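Side-chain contacts in 4-hydroxy-tetrahydrodipicolinate synthase (Thermotoga maritima, PDB 1O5K), which probably catalyses the condensation of pyruvate with aspartate-beta-semialdehyde to 4-hydroxy-tetrahydrodipicolinate, a step of lysine biosynthesis: residues Gly201-Thr206 with Lys227-Leu232; Ala234-Phe237 with Lys243-Glu246. All coordinates share one frame; numbering follows the deposited sequence.

Contact 1: Gly201-Thr206 with Lys227-Leu232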
# COMPACT_ATOMS: atom_id res chain seq x y z
N GLY A 201 -20.51 1.70 -4.21
CA GLY A 201 -20.52 1.32 -2.82
C GLY A 201 -19.81 2.33 -1.94
O GLY A 201 -19.68 2.13 -0.74
N ASN A 202 -19.39 3.46 -2.52
CA ASN A 202 -18.81 4.54 -1.76
C ASN A 202 -19.47 5.85 -2.12
O ASN A 202 -19.53 6.23 -3.28
CB ASN A 202 -17.32 4.69 -2.05
CG ASN A 202 -16.52 3.56 -1.50
OD1 ASN A 202 -16.44 3.37 -0.28
ND2 ASN A 202 -15.89 2.82 -2.37
N ASP A 203 -20.04 6.51 -1.13
CA ASP A 203 -20.70 7.80 -1.43
C ASP A 203 -19.78 8.78 -2.16
O ASP A 203 -20.19 9.45 -3.10
CB ASP A 203 -21.21 8.43 -0.16
CG ASP A 203 -22.40 7.69 0.38
OD1 ASP A 203 -23.38 7.55 -0.36
OD2 ASP A 203 -22.41 7.19 1.48
N ASP A 204 -18.53 8.87 -1.69
CA ASP A 204 -17.59 9.80 -2.30
C ASP A 204 -17.02 9.34 -3.64
O ASP A 204 -16.18 10.02 -4.21
CB ASP A 204 -16.46 10.18 -1.30
CG ASP A 204 -15.48 9.05 -1.01
OD1 ASP A 204 -15.62 7.92 -1.57
OD2 ASP A 204 -14.53 9.22 -0.20
N ARG A 205 -17.50 8.22 -4.16
CA ARG A 205 -17.16 7.82 -5.57
C ARG A 205 -18.38 7.88 -6.51
O ARG A 205 -18.24 7.67 -7.70
CB ARG A 205 -16.60 6.40 -5.61
CG ARG A 205 -15.27 6.25 -4.85
CD ARG A 205 -14.13 6.89 -5.55
NE ARG A 205 -12.83 6.71 -4.91
CZ ARG A 205 -12.36 7.44 -3.91
NH1 ARG A 205 -13.11 8.40 -3.31
NH2 ARG A 205 -11.12 7.21 -3.50
N THR A 206 -19.57 8.20 -5.99
CA THR A 206 -20.81 8.18 -6.80
C THR A 206 -20.70 9.05 -8.05
O THR A 206 -21.00 8.60 -9.17
CB THR A 206 -22.00 8.65 -5.98
OG1 THR A 206 -22.11 7.84 -4.81
CG2 THR A 206 -23.30 8.47 -6.80
N LYS A 227 -32.33 13.44 0.37
CA LYS A 227 -32.69 14.33 -0.75
C LYS A 227 -31.48 14.79 -1.51
O LYS A 227 -31.53 14.86 -2.75
CB LYS A 227 -33.45 15.54 -0.23
CG LYS A 227 -33.82 16.62 -1.25
CD LYS A 227 -34.71 17.63 -0.51
CE LYS A 227 -34.52 19.05 -0.99
NZ LYS A 227 -35.26 20.00 -0.09
N GLN A 228 -30.40 15.07 -0.79
CA GLN A 228 -29.15 15.56 -1.40
C GLN A 228 -28.48 14.48 -2.23
O GLN A 228 -28.03 14.73 -3.38
CB GLN A 228 -28.21 16.12 -0.32
CG GLN A 228 -28.76 17.36 0.35
CD GLN A 228 -29.96 17.14 1.28
OE1 GLN A 228 -30.08 16.12 1.99
NE2 GLN A 228 -30.87 18.13 1.30
N MET A 229 -28.42 13.24 -1.71
CA MET A 229 -27.88 12.15 -2.55
C MET A 229 -28.75 11.86 -3.77
O MET A 229 -28.25 11.59 -4.86
CB MET A 229 -27.72 10.87 -1.73
CG MET A 229 -26.64 10.94 -0.73
SD MET A 229 -24.95 11.20 -1.48
CE MET A 229 -24.59 9.75 -2.36
N VAL A 230 -30.05 11.98 -3.61
CA VAL A 230 -30.96 11.80 -4.75
C VAL A 230 -30.70 12.86 -5.79
O VAL A 230 -30.69 12.56 -6.96
CB VAL A 230 -32.44 11.83 -4.28
CG1 VAL A 230 -33.42 11.96 -5.42
CG2 VAL A 230 -32.73 10.58 -3.52
N GLU A 231 -30.55 14.11 -5.35
CA GLU A 231 -30.25 15.23 -6.24
C GLU A 231 -28.94 15.04 -7.00
O GLU A 231 -28.85 15.42 -8.14
CB GLU A 231 -30.21 16.53 -5.43
CG GLU A 231 -29.80 17.79 -6.17
CD GLU A 231 -29.68 19.03 -5.25
OE1 GLU A 231 -29.76 20.17 -5.79
OE2 GLU A 231 -29.46 18.87 -4.00
N LEU A 232 -27.92 14.51 -6.34
CA LEU A 232 -26.65 14.27 -7.00
C LEU A 232 -26.86 13.39 -8.22
O LEU A 232 -26.36 13.70 -9.29
CB LEU A 232 -25.64 13.67 -6.01
CG LEU A 232 -24.18 13.45 -6.43
CD1 LEU A 232 -23.31 13.23 -5.22
CD2 LEU A 232 -24.04 12.26 -7.39

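Contact 2: Ala234-Phe237 with Lys243-Glu246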
# COMPACT_ATOMS: atom_id res chain seq x y z
N ALA A 234 -29.85 12.56 -9.74
CA ALA A 234 -30.87 13.12 -10.60
C ALA A 234 -30.32 14.20 -11.53
O ALA A 234 -30.65 14.23 -12.75
CB ALA A 234 -32.03 13.66 -9.77
N GLU A 235 -29.49 15.08 -10.98
CA GLU A 235 -28.86 16.08 -11.80
C GLU A 235 -27.97 15.45 -12.88
O GLU A 235 -27.94 15.92 -14.03
CB GLU A 235 -28.06 17.07 -10.94
CG GLU A 235 -28.90 18.00 -10.11
CD GLU A 235 -29.59 19.09 -10.91
OE1 GLU A 235 -29.50 19.10 -12.16
OE2 GLU A 235 -30.24 19.93 -10.30
N TYR A 236 -27.27 14.37 -12.54
CA TYR A 236 -26.40 13.72 -13.50
C TYR A 236 -27.25 13.13 -14.62
O TYR A 236 -26.99 13.37 -15.80
CB TYR A 236 -25.53 12.61 -12.86
CG TYR A 236 -24.57 12.03 -13.85
CD1 TYR A 236 -23.32 12.60 -14.04
CD2 TYR A 236 -24.97 11.04 -14.73
CE1 TYR A 236 -22.45 12.09 -14.99
CE2 TYR A 236 -24.12 10.57 -15.70
CZ TYR A 236 -22.88 11.10 -15.84
OH TYR A 236 -22.07 10.65 -16.85
N PHE A 237 -28.23 12.36 -14.24
CA PHE A 237 -29.14 11.71 -15.21
C PHE A 237 -29.86 12.70 -16.11
O PHE A 237 -30.20 12.37 -17.24
CB PHE A 237 -30.12 10.84 -14.46
CG PHE A 237 -29.51 9.64 -13.75
CD1 PHE A 237 -30.07 9.16 -12.58
CD2 PHE A 237 -28.44 8.95 -14.30
CE1 PHE A 237 -29.54 8.05 -11.94
CE2 PHE A 237 -27.91 7.83 -13.65
CZ PHE A 237 -28.48 7.39 -12.50
N LYS A 243 -23.83 20.55 -12.18
CA LYS A 243 -24.68 20.66 -10.99
C LYS A 243 -24.55 19.42 -10.14
O LYS A 243 -24.53 19.51 -8.89
CB LYS A 243 -26.15 20.87 -11.36
CG LYS A 243 -26.45 22.15 -12.11
CD LYS A 243 -27.96 22.37 -12.23
CE LYS A 243 -28.27 23.69 -12.87
NZ LYS A 243 -29.74 23.86 -13.15
N SER A 244 -24.44 18.25 -10.77
CA SER A 244 -24.18 17.01 -10.02
C SER A 244 -22.86 17.13 -9.23
O SER A 244 -22.81 16.80 -8.04
CB SER A 244 -24.16 15.78 -10.94
OG SER A 244 -23.94 14.55 -10.26
N ARG A 245 -21.82 17.63 -9.90
CA ARG A 245 -20.52 17.77 -9.26
C ARG A 245 -20.61 18.73 -8.06
O ARG A 245 -19.97 18.50 -7.01
CB ARG A 245 -19.51 18.31 -10.27
CG ARG A 245 -18.07 18.38 -9.67
CD ARG A 245 -17.04 18.68 -10.75
NE ARG A 245 -17.32 19.96 -11.35
CZ ARG A 245 -17.21 20.28 -12.64
NH1 ARG A 245 -16.83 19.42 -13.57
NH2 ARG A 245 -17.53 21.49 -13.01
N GLU A 246 -21.38 19.81 -8.21
CA GLU A 246 -21.56 20.76 -7.11
C GLU A 246 -22.25 20.12 -5.89
O GLU A 246 -21.90 20.42 -4.74
CB GLU A 246 -22.41 21.96 -7.54
CG GLU A 246 -21.69 22.95 -8.43

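Contact 1: Gly201-Thr206 with Lys227-Leu232
Met229 brings its terminal methyl up to Asp203 and Thr206. The methionine leaves helix 226-237 with CG anti to its carbonyl carbon (chi1 -70°). It then bends twice more, at chi2 and chi3, so the chain is hooked rather than extended. Met229 CE ends 3.2 Å from Asp203 OD1, a tight methyl-to-oxygen contact, and the two side chains meet at about a right angle. The same Met229 CE lies 4.0 Å from Thr206 OG1.

The carboxylate of Asp203 has its hydrogen bonds elsewhere. OD1 is bonded to Ser219 OG, and OD2 takes the backbone N-H groups of Val220 and Val221. The methyl therefore packs against an acid that is buried but well supplied with donors.

Thr206 splits its two branches. Thr206 OG1 donates to Asp203 O at 3.0 Å, tilted 35° from the carbonyl plane. Thr206 N reaches that oxygen from the same face, so one carbonyl takes two bonds from one residue. Thr206 CG2, anti to the backbone N, is left for packing and meets Leu232 CD2 at 3.9 Å.

Val217 on strand 216-219 touches Asp203, Thr206 and Met229. The contact joins the loop and the start of helix 206-212 to helix 226-237, which follows this strand, as the (beta/alpha)8 TIM barrel of the DapA family brings successive beta-alpha elements side by side.

Contact 2: Ala234-Phe237 with Lys243-Glu246
Glu235 and Ser244 face each other across an alpha-helical hairpin. Helix 226-237 ends here, and helix 241-257 starts after a short turn. The backbones come close, with CA atoms of Glu235 and Ser244 5.1 Å apart. Glu235 CB and Ser244 CB both point into the gap and lie 4.1 Å apart. Glu235 CB also rests on the backbone of the second helix, 3.8 Å from Ser244 N. A small residue such as Ser244 is consistent with so short a spacing.

Beyond CB, Glu235 turns aside along Lys243. Its chain is bent at chi2 (-73°), which lays the carboxylate against the lysine methylenes. The two side chains meet at a slant. Glu235 OE1 is 3.6 Å from Lys243 CD, and OE2 also approaches that carbon. The lysine runs on extended past CG. Lys243 NZ remains 4.9 Å from Glu235 OE1, too far for a salt bridge, though the opposite charges may still attract. OE1 is instead hydrogen-bonded to Asn240 ND2, in the turn of the hairpin. Lys243 is exposed, so this is the outer part of the contact.

Tyr236 meets the serine from another direction, mainly through its CB. With CG anti to the backbone N (chi1 -176°), the ring is carried off from the second helix. The tyrosine side chain packs against Leu210 and against Leu241 of the second subunit. The ring presents an edge to the serine hydroxyl, which lies near the ring plane. Ser244 OG itself is anti to its own backbone N and hydrogen-bonded to Leu232 O, and it sits 3.6 Å from Tyr236 CB.

How the contacts relate
The two contacts follow each other along helix 226-237, their centres about 10 Å apart. Contact 1 is buried and uses the earlier turns of this helix, against a loop beside strand 216-219. Contact 2 lies further out, its centre about 20 Å from the centre of the chain, and ties the last turn to helix 241-257. The chemistry changes accordingly. Methyl groups and a buried acid dominate contact 1, whereas contact 2 combines a small serine with a charged pair at the surface. Leu232 belongs to both: its side chain packs in contact 1 and its carbonyl is used in contact 2. Residues of both contacts' segments also reach the second subunit.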